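Putative oxidoreductase yhhX (Escherichia coli K-12, PDB 3F4L) is a putative oxidoreductase of the Gfo/Idh/MocA family that probably binds a nicotinamide nucleotide and may act as an NADP-dependent scyllo-inositol dehydrogenase. Local coordinates at residues V94-T99 against Y122-F127. Residues are numbered along the deposited sequence; the frame is centred on the assembly and turned at random.
Sequences VEKPFT and YQNRRF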
loop_
_atom_site.group_PDB
_atom_site.type_symbol
_atom_site.label_atom_id
_atom_site.label_comp_id
_atom_site.label_asym_id
_atom_site.label_seq_id
_atom_site.Cartn_x
_atom_site.Cartn_y
_atom_site.Cartn_z
ATOM N N VAL A 94 -20.274 24.133 6.285
ATOM C CA VAL A 94 -19.396 23.967 7.435
ATOM C C VAL A 94 -18.012 23.398 7.126
ATOM O O VAL A 94 -17.888 22.384 6.446
ATOM C CB VAL A 94 -20.047 23.051 8.493
ATOM C CG1 VAL A 94 -19.274 23.146 9.801
ATOM C CG2 VAL A 94 -21.507 23.432 8.700
ATOM N N GLU A 95 -16.978 24.048 7.649
ATOM C CA GLU A 95 -15.608 23.582 7.450
ATOM C C GLU A 95 -15.324 22.349 8.305
ATOM O O GLU A 95 -16.025 22.092 9.282
ATOM C CB GLU A 95 -14.613 24.678 7.810
ATOM C CG GLU A 95 -14.251 25.579 6.657
ATOM C CD GLU A 95 -12.997 26.372 6.937
ATOM O OE1 GLU A 95 -12.435 26.951 5.980
ATOM O OE2 GLU A 95 -12.576 26.412 8.115
ATOM N N LYS A 96 -14.295 21.592 7.930
ATOM C CA LYS A 96 -13.909 20.385 8.665
ATOM C C LYS A 96 -13.594 20.715 10.125
ATOM O O LYS A 96 -12.912 21.694 10.408
ATOM C CB LYS A 96 -12.678 19.744 8.004
ATOM C CG LYS A 96 -12.855 19.430 6.515
ATOM C CD LYS A 96 -12.868 20.689 5.623
ATOM C CE LYS A 96 -11.501 21.386 5.628
ATOM N NZ LYS A 96 -11.360 22.436 4.575
ATOM N N PRO A 97 -14.104 19.915 11.078
ATOM C CA PRO A 97 -14.963 18.736 10.932
ATOM C C PRO A 97 -16.428 19.176 10.956
ATOM O O PRO A 97 -16.783 20.099 11.680
ATOM C CB PRO A 97 -14.623 17.890 12.169
ATOM C CG PRO A 97 -13.564 18.702 12.939
ATOM C CD PRO A 97 -13.758 20.110 12.491
ATOM N N PHE A 98 -17.261 18.513 10.165
ATOM C CA PHE A 98 -18.689 18.829 10.084
ATOM C C PHE A 98 -19.297 18.951 11.479
ATOM O O PHE A 98 -19.896 19.969 11.829
ATOM C CB PHE A 98 -19.406 17.732 9.297
ATOM C CG PHE A 98 -20.785 18.110 8.856
ATOM C CD1 PHE A 98 -20.997 19.276 8.125
ATOM C CD2 PHE A 98 -21.869 17.304 9.167
ATOM C CE1 PHE A 98 -22.276 19.638 7.708
ATOM C CE2 PHE A 98 -23.160 17.657 8.753
ATOM C CZ PHE A 98 -23.359 18.826 8.022
ATOM N N THR A 99 -19.133 17.897 12.270
ATOM C CA THR A 99 -19.627 17.853 13.644
ATOM C C THR A 99 -18.683 16.963 14.420
ATOM O O THR A 99 -17.909 16.206 13.828
ATOM C CB THR A 99 -21.050 17.246 13.753
ATOM O OG1 THR A 99 -21.095 15.991 13.060
ATOM C CG2 THR A 99 -22.085 18.197 13.175
ATOM N N TYR A 122 -17.601 21.381 3.740
ATOM C CA TYR A 122 -16.825 22.022 2.681
ATOM C C TYR A 122 -15.785 21.005 2.211
ATOM O O TYR A 122 -14.722 20.888 2.810
ATOM C CB TYR A 122 -16.129 23.276 3.248
ATOM C CG TYR A 122 -15.275 24.080 2.284
ATOM C CD1 TYR A 122 -15.808 24.599 1.101
ATOM C CD2 TYR A 122 -13.949 24.362 2.579
ATOM C CE1 TYR A 122 -15.034 25.384 0.243
ATOM C CE2 TYR A 122 -13.166 25.142 1.729
ATOM C CZ TYR A 122 -13.717 25.647 0.569
ATOM O OH TYR A 122 -12.947 26.413 -0.265
ATOM N N GLN A 123 -16.102 20.255 1.159
ATOM C CA GLN A 123 -15.170 19.254 0.638
ATOM C C GLN A 123 -14.560 19.777 -0.654
ATOM O O GLN A 123 -14.808 19.252 -1.730
ATOM C CB GLN A 123 -15.896 17.927 0.381
ATOM C CG GLN A 123 -16.530 17.323 1.635
ATOM C CD GLN A 123 -15.510 16.986 2.718
ATOM O OE1 GLN A 123 -14.301 17.046 2.490
ATOM N NE2 GLN A 123 -15.997 16.609 3.896
ATOM N N ASN A 124 -13.742 20.813 -0.525
ATOM C CA ASN A 124 -13.110 21.438 -1.677
ATOM C C ASN A 124 -12.132 20.534 -2.424
ATOM O O ASN A 124 -11.884 20.746 -3.607
ATOM C CB ASN A 124 -12.403 22.737 -1.250
ATOM C CG ASN A 124 -11.324 22.511 -0.189
ATOM O OD1 ASN A 124 -11.562 21.885 0.836
ATOM N ND2 ASN A 124 -10.131 23.044 -0.437
ATOM N N ARG A 125 -11.583 19.521 -1.761
ATOM C CA ARG A 125 -10.622 18.658 -2.446
ATOM C C ARG A 125 -11.270 17.745 -3.485
ATOM O O ARG A 125 -10.601 16.927 -4.134
ATOM C CB ARG A 125 -9.793 17.857 -1.427
ATOM C CG ARG A 125 -9.073 18.771 -0.413
ATOM C CD ARG A 125 -7.742 18.201 0.092
ATOM N NE ARG A 125 -6.702 18.367 -0.916
ATOM C CZ ARG A 125 -5.638 19.155 -0.793
ATOM N NH1 ARG A 125 -5.436 19.860 0.310
ATOM N NH2 ARG A 125 -4.791 19.261 -1.799
ATOM N N ARG A 126 -12.577 17.894 -3.655
ATOM C CA ARG A 126 -13.274 17.128 -4.669
ATOM C C ARG A 126 -12.958 17.825 -5.976
ATOM O O ARG A 126 -13.248 17.322 -7.055
ATOM C CB ARG A 126 -14.781 17.139 -4.422
ATOM C CG ARG A 126 -15.184 16.220 -3.287
ATOM C CD ARG A 126 -16.682 15.994 -3.244
ATOM N NE ARG A 126 -17.033 15.070 -2.173
ATOM C CZ ARG A 126 -18.205 14.449 -2.085
ATOM N NH1 ARG A 126 -19.130 14.661 -3.008
ATOM N NH2 ARG A 126 -18.442 13.609 -1.089
ATOM N N PHE A 127 -12.352 18.999 -5.863
ATOM C CA PHE A 127 -11.982 19.760 -7.037
ATOM C C PHE A 127 -10.471 19.952 -7.145
ATOM O O PHE A 127 -10.011 20.922 -7.730
ATOM C CB PHE A 127 -12.721 21.106 -7.043
ATOM C CG PHE A 127 -14.213 20.959 -7.034
ATOM C CD1 PHE A 127 -14.866 20.350 -8.104
ATOM C CD2 PHE A 127 -14.960 21.350 -5.932
ATOM C CE1 PHE A 127 -16.241 20.127 -8.074
ATOM C CE2 PHE A 127 -16.345 21.130 -5.889
ATOM C CZ PHE A 127 -16.983 20.517 -6.963
#
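Lys96 reaches across to Tyr122 and Asn124 at the carboxyl edge of the parallel Rossmann sheet, where the loops leaving the neighbouring strands 91-94 and 119-121 meet near Glu95 and Tyr122 before they diverge. Residues 95-97 form the Glu-Lys-Pro motif of the Gfo/Idh/MocA family, with a cis peptide bond before Pro97; in relatives this lysine belongs to the active site, and Lys96 probably does so here. From CB the Lys96 chain starts with CG anti to the carbonyl carbon (chi1 -55°). The bend at chi2 lays CD 3.4 Å from Tyr122 O; a second, at chi3, turns CE, and an extended last torsion brings NZ to the edge of the Tyr122 ring, near its plane, 3.8 Å from CD2. On the backbone, Tyr122 N gives a weak, bent hydrogen bond to Val94 O (2.9 Å, 128° at the hydrogen), continuing the pairing one residue beyond strand 119-121. With CG anti to its own N, the Tyr122 ring runs out beside Glu95, whose CG lies 4.3 Å from CD2. The ring's far end is tied by OH to Tyr17 O, while Glu95 OE1 is hydrogen-bonded to His18 NE2 and OE2 to Ser13 OG. Asn124 CB sits over one ring face, 3.7 Å above the plane and toward the rim. Buried Asn124 OD1 has no hydrogen-bond partner in the model: Lys96 NZ stops 3.8 Å from it.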